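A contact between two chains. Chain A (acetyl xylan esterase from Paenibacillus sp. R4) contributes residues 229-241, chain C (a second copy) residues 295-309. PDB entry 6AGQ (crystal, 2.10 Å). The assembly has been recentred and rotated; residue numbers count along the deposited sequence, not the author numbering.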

# COMPACT_ATOMS: atom_id res chain seq x y z
N ILE A 229 1.52 -22.70 -4.69
CA ILE A 229 2.47 -23.78 -4.35
C ILE A 229 3.14 -23.51 -3.01
O ILE A 229 3.29 -24.42 -2.20
N LYS A 230 3.53 -22.26 -2.76
CA LYS A 230 4.11 -21.88 -1.49
C LYS A 230 3.04 -22.09 -0.39
O LYS A 230 3.32 -22.67 0.67
N ASN A 231 1.80 -21.68 -0.66
CA ASN A 231 0.71 -21.88 0.34
C ASN A 231 0.39 -23.36 0.56
O ASN A 231 0.15 -23.75 1.63
N TRP A 232 0.51 -24.20 -0.46
CA TRP A 232 0.48 -25.67 -0.21
C TRP A 232 1.45 -26.07 0.91
O TRP A 232 1.03 -26.70 1.87
N PHE A 233 2.73 -25.70 0.76
CA PHE A 233 3.69 -26.01 1.79
C PHE A 233 3.28 -25.51 3.13
O PHE A 233 3.27 -26.30 4.07
N ARG A 234 2.87 -24.26 3.20
CA ARG A 234 2.42 -23.66 4.43
C ARG A 234 1.34 -24.46 5.14
O ARG A 234 1.34 -24.50 6.37
N ARG A 235 0.40 -25.04 4.39
CA ARG A 235 -0.71 -25.84 5.01
C ARG A 235 -0.51 -27.36 5.18
O ARG A 235 -1.08 -27.97 6.05
N TYR A 236 0.22 -27.98 4.30
CA TYR A 236 0.31 -29.43 4.21
C TYR A 236 1.67 -29.91 4.65
O TYR A 236 1.81 -31.07 5.03
N ASP A 237 2.70 -29.07 4.60
CA ASP A 237 4.09 -29.58 4.69
C ASP A 237 5.10 -28.46 5.02
O ASP A 237 5.90 -28.11 4.18
N PRO A 238 5.06 -27.89 6.23
CA PRO A 238 5.90 -26.72 6.55
C PRO A 238 7.43 -26.98 6.63
O PRO A 238 8.21 -26.01 6.51
N GLU A 239 7.83 -28.23 6.83
CA GLU A 239 9.23 -28.63 6.80
C GLU A 239 9.66 -29.21 5.46
O GLU A 239 10.75 -29.80 5.37
N HIS A 240 8.82 -29.07 4.43
CA HIS A 240 9.20 -29.45 3.06
C HIS A 240 9.69 -30.92 2.96
O HIS A 240 10.62 -31.22 2.24
N ARG A 241 9.07 -31.81 3.71
CA ARG A 241 9.40 -33.22 3.66
C ARG A 241 8.87 -33.90 2.43
O ARG A 241 9.31 -35.00 2.12
N VAL C 295 17.67 -27.03 15.31
CA VAL C 295 17.01 -25.96 14.57
C VAL C 295 15.82 -26.54 13.76
O VAL C 295 15.90 -27.64 13.22
N ARG C 296 14.70 -25.82 13.76
CA ARG C 296 13.62 -26.03 12.80
C ARG C 296 13.55 -24.80 11.90
O ARG C 296 13.34 -23.67 12.37
N LEU C 297 13.64 -25.08 10.61
CA LEU C 297 13.78 -24.12 9.54
C LEU C 297 12.48 -24.17 8.74
O LEU C 297 12.23 -25.15 8.05
N TYR C 298 11.64 -23.15 8.89
CA TYR C 298 10.35 -23.08 8.23
C TYR C 298 10.44 -22.14 6.99
O TYR C 298 10.53 -20.92 7.11
N HIS C 299 10.55 -22.75 5.80
CA HIS C 299 10.83 -22.01 4.56
C HIS C 299 9.83 -20.95 4.16
O HIS C 299 10.28 -19.94 3.61
N ASP C 300 8.54 -21.15 4.45
CA ASP C 300 7.45 -20.32 3.85
C ASP C 300 6.70 -19.40 4.81
O ASP C 300 5.54 -19.03 4.59
N TYR C 301 7.36 -19.08 5.91
CA TYR C 301 6.78 -18.45 7.06
C TYR C 301 7.71 -17.29 7.40
O TYR C 301 8.95 -17.39 7.22
N GLY C 302 7.09 -16.20 7.86
CA GLY C 302 7.75 -15.04 8.40
C GLY C 302 7.43 -14.82 9.87
O GLY C 302 7.37 -15.78 10.68
N HIS C 303 7.24 -13.56 10.23
CA HIS C 303 6.97 -13.21 11.61
C HIS C 303 5.48 -13.37 11.92
O HIS C 303 4.70 -12.46 11.73
N GLU C 304 5.12 -14.57 12.37
CA GLU C 304 3.73 -14.98 12.52
C GLU C 304 3.69 -16.21 13.48
O GLU C 304 4.73 -16.88 13.71
N GLY C 305 2.52 -16.51 14.01
CA GLY C 305 2.20 -17.82 14.64
C GLY C 305 2.68 -19.09 13.93
O GLY C 305 2.66 -19.19 12.69
N LEU C 306 3.20 -20.04 14.70
CA LEU C 306 3.74 -21.27 14.18
C LEU C 306 3.03 -22.40 14.88
O LEU C 306 3.57 -22.99 15.81
N PRO C 307 1.82 -22.74 14.42
CA PRO C 307 1.02 -23.72 15.17
C PRO C 307 1.58 -25.16 15.14
O PRO C 307 1.51 -25.86 16.13
N PHE C 308 2.16 -25.59 14.02
CA PHE C 308 2.94 -26.85 13.93
C PHE C 308 4.13 -26.91 14.89
O PHE C 308 4.56 -28.00 15.27
N HIS C 309 4.69 -25.76 15.24
CA HIS C 309 5.85 -25.72 16.14
C HIS C 309 5.56 -26.14 17.58
O HIS C 309 6.50 -26.56 18.25

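Arg A234, near the end of the chain A helix, starts sideways to chain C, and its rotamer (m, t, p, then chi4 at 89°) brings the guanidinium in. There NH1 donates to Asp C300 O (2.7 Å, 153°) and to Glu C304 OE2 (2.8 Å, 175°), while NH2 forms a salt bridge with Glu C304 OE1 (2.8 Å, 171°). These acceptors are reached at the edge of the guanidinium, leaving a face free to lie flat on the Tyr C301 ring (centres 4.2 Å apart, planes at 27°). With chi1 m, that tyrosine also extends its OH to donate to Arg A234 O at 2.5 Å. Glu C304, chi1 p, is further held by Gly C302 N, which donates to its OE2 at 2.9 Å.

Past the helix, Pro A238 points toward chain C; its CB sits 3.9 Å from the Phe C308 ring centroid, only 4° off the normal. His A240, chi1 m, has phi/psi of 55/38 and points toward chain C: NE2 donates to Asp C300 OD2 (2.6 Å, 150°), and its ring stacks face-to-face on His C299 (centroids 4.8 Å, planes at 29°).

Water 1 bridges the chains, donating to Pro A238 O (2.5 Å) and Leu C297 O (3.0 Å) and accepting from His C299 N (2.8 Å). Water 2 donates to Glu A239 OE1 (2.8 Å).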

# COMPACT_ATOMS: atom_id res chain seq x y z
CB ILE A 229 3.47 -23.95 -5.46
CG1 ILE A 229 2.78 -24.53 -6.71
CG2 ILE A 229 4.51 -24.93 -5.07
CD1 ILE A 229 3.57 -24.30 -7.96
CB LYS A 230 4.65 -20.42 -1.58
CG LYS A 230 5.24 -19.86 -0.29
CD LYS A 230 5.12 -18.33 -0.17
CE LYS A 230 3.71 -17.97 0.24
NZ LYS A 230 3.43 -16.51 0.31
CB ASN A 231 -0.49 -21.05 -0.02
CG ASN A 231 -0.19 -19.57 0.08
OD1 ASN A 231 0.87 -19.19 0.52
ND2 ASN A 231 -1.08 -18.74 -0.37
CB TRP A 232 0.77 -26.49 -1.47
CG TRP A 232 0.42 -27.91 -1.31
CD1 TRP A 232 -0.79 -28.45 -1.48
CD2 TRP A 232 1.27 -28.99 -0.85
NE1 TRP A 232 -0.77 -29.77 -1.19
CE2 TRP A 232 0.50 -30.13 -0.82
CE3 TRP A 232 2.63 -29.08 -0.51
CZ2 TRP A 232 1.00 -31.38 -0.41
CZ3 TRP A 232 3.15 -30.30 -0.08
CH2 TRP A 232 2.32 -31.46 -0.04
CB PHE A 233 5.12 -25.57 1.45
CG PHE A 233 5.72 -26.42 0.39
CD1 PHE A 233 6.10 -27.69 0.68
CD2 PHE A 233 5.78 -26.00 -0.92
CE1 PHE A 233 6.62 -28.53 -0.27
CE2 PHE A 233 6.29 -26.84 -1.89
CZ PHE A 233 6.69 -28.11 -1.56
CB ARG A 234 1.93 -22.23 4.23
CG ARG A 234 3.01 -21.22 3.96
CD ARG A 234 2.41 -19.86 3.62
NE ARG A 234 1.54 -19.30 4.67
CZ ARG A 234 1.96 -18.52 5.67
NH1 ARG A 234 3.23 -18.20 5.78
NH2 ARG A 234 1.09 -18.02 6.55
CB ARG A 235 -1.97 -25.62 4.25
CG ARG A 235 -2.42 -24.19 4.29
CD ARG A 235 -3.83 -24.21 4.76
NE ARG A 235 -4.53 -22.94 4.66
CZ ARG A 235 -5.06 -22.30 5.70
NH1 ARG A 235 -4.88 -22.70 6.95
NH2 ARG A 235 -5.73 -21.22 5.47
CB TYR A 236 0.08 -29.90 2.76
CG TYR A 236 -1.35 -29.80 2.24
CD1 TYR A 236 -1.83 -28.60 1.70
CD2 TYR A 236 -2.21 -30.88 2.29
CE1 TYR A 236 -3.16 -28.48 1.27
CE2 TYR A 236 -3.51 -30.78 1.82
CZ TYR A 236 -3.99 -29.57 1.33
OH TYR A 236 -5.27 -29.44 0.86
CB ASP A 237 4.43 -30.27 3.36
CG ASP A 237 5.81 -30.88 3.36
OD1 ASP A 237 6.33 -31.20 4.46
OD2 ASP A 237 6.41 -30.98 2.28
CB PRO A 238 5.40 -26.29 7.92
CG PRO A 238 4.11 -27.00 8.11
CD PRO A 238 4.29 -28.29 7.41
CB GLU A 239 9.52 -29.65 7.90
CG GLU A 239 9.32 -29.17 9.33
CD GLU A 239 9.95 -30.13 10.34
OE1 GLU A 239 11.21 -30.11 10.52
OE2 GLU A 239 9.20 -30.92 10.93
CB HIS A 240 10.26 -28.50 2.52
CG HIS A 240 9.73 -27.16 2.15
ND1 HIS A 240 10.21 -26.47 1.06
CD2 HIS A 240 8.77 -26.37 2.70
CE1 HIS A 240 9.56 -25.31 0.95
NE2 HIS A 240 8.70 -25.23 1.95
CB ARG A 241 8.82 -33.93 4.87
CG ARG A 241 9.33 -33.39 6.19
CD ARG A 241 8.85 -34.24 7.34
NE ARG A 241 9.39 -33.75 8.61
CZ ARG A 241 9.14 -34.28 9.80
NH1 ARG A 241 8.35 -35.35 9.92
NH2 ARG A 241 9.69 -33.74 10.89
CB VAL C 295 17.99 -25.24 13.61
CG1 VAL C 295 18.37 -26.09 12.38
CG2 VAL C 295 17.40 -23.91 13.18
CB ARG C 296 12.28 -26.24 13.48
CG ARG C 296 12.21 -27.46 14.38
CD ARG C 296 12.38 -28.73 13.56
NE ARG C 296 12.32 -29.87 14.44
CZ ARG C 296 13.37 -30.49 14.96
NH1 ARG C 296 14.62 -30.12 14.69
NH2 ARG C 296 13.16 -31.51 15.78
CB LEU C 297 14.92 -24.58 8.65
CG LEU C 297 16.13 -23.69 8.51
CD1 LEU C 297 17.39 -24.55 8.27
CD2 LEU C 297 15.85 -22.71 7.37
CB TYR C 298 9.31 -22.67 9.25
CG TYR C 298 9.19 -23.64 10.40
CD1 TYR C 298 8.79 -24.95 10.18
CD2 TYR C 298 9.43 -23.23 11.72
CE1 TYR C 298 8.64 -25.82 11.25
CE2 TYR C 298 9.29 -24.08 12.77
CZ TYR C 298 8.92 -25.38 12.54
OH TYR C 298 8.80 -26.21 13.60
CB HIS C 299 11.03 -22.92 3.38
CG HIS C 299 12.40 -23.51 3.30
ND1 HIS C 299 12.93 -24.31 4.29
CD2 HIS C 299 13.34 -23.45 2.32
CE1 HIS C 299 14.13 -24.72 3.93
NE2 HIS C 299 14.40 -24.21 2.74
CB ASP C 300 6.42 -21.26 3.19
CG ASP C 300 7.08 -22.48 2.57
OD1 ASP C 300 7.66 -22.32 1.50
OD2 ASP C 300 7.04 -23.58 3.19
CB TYR C 301 6.70 -19.46 8.25
CG TYR C 301 5.49 -20.34 8.16
CD1 TYR C 301 4.27 -19.90 8.67
CD2 TYR C 301 5.53 -21.58 7.51
CE1 TYR C 301 3.12 -20.65 8.55
CE2 TYR C 301 4.38 -22.35 7.40
CZ TYR C 301 3.19 -21.86 7.92
OH TYR C 301 2.04 -22.57 7.82
CB HIS C 303 7.42 -11.77 11.87
CG HIS C 303 7.86 -11.54 13.28
ND1 HIS C 303 7.07 -10.90 14.20
CD2 HIS C 303 9.02 -11.83 13.90
CE1 HIS C 303 7.73 -10.78 15.34
NE2 HIS C 303 8.92 -11.36 15.19
CB GLU C 304 3.14 -15.32 11.12
CG GLU C 304 3.93 -16.35 10.29
CD GLU C 304 3.43 -16.51 8.83
OE1 GLU C 304 2.19 -16.62 8.68
OE2 GLU C 304 4.25 -16.57 7.85
CB LEU C 306 5.26 -21.33 14.40
CG LEU C 306 6.17 -20.31 13.69
CD1 LEU C 306 7.63 -20.55 14.02
CD2 LEU C 306 6.03 -20.33 12.18
CB PRO C 307 -0.40 -23.62 14.54
CG PRO C 307 -0.25 -22.86 13.26
CD PRO C 307 1.06 -22.12 13.31
CB PHE C 308 3.46 -27.10 12.50
CG PHE C 308 3.96 -25.85 11.84
CD1 PHE C 308 3.07 -25.01 11.18
CD2 PHE C 308 5.31 -25.48 11.94
CE1 PHE C 308 3.51 -23.81 10.63
CE2 PHE C 308 5.75 -24.28 11.38
CZ PHE C 308 4.84 -23.44 10.73
CB HIS C 309 6.51 -24.34 16.18
CG HIS C 309 7.91 -24.39 16.66
ND1 HIS C 309 8.89 -25.11 16.00
CD2 HIS C 309 8.47 -23.90 17.79
CE1 HIS C 309 10.02 -25.01 16.69
NE2 HIS C 309 9.78 -24.31 17.80
O HOH W 1 10.50 -25.58 5.59
O HOH W 2 13.16 -28.35 9.51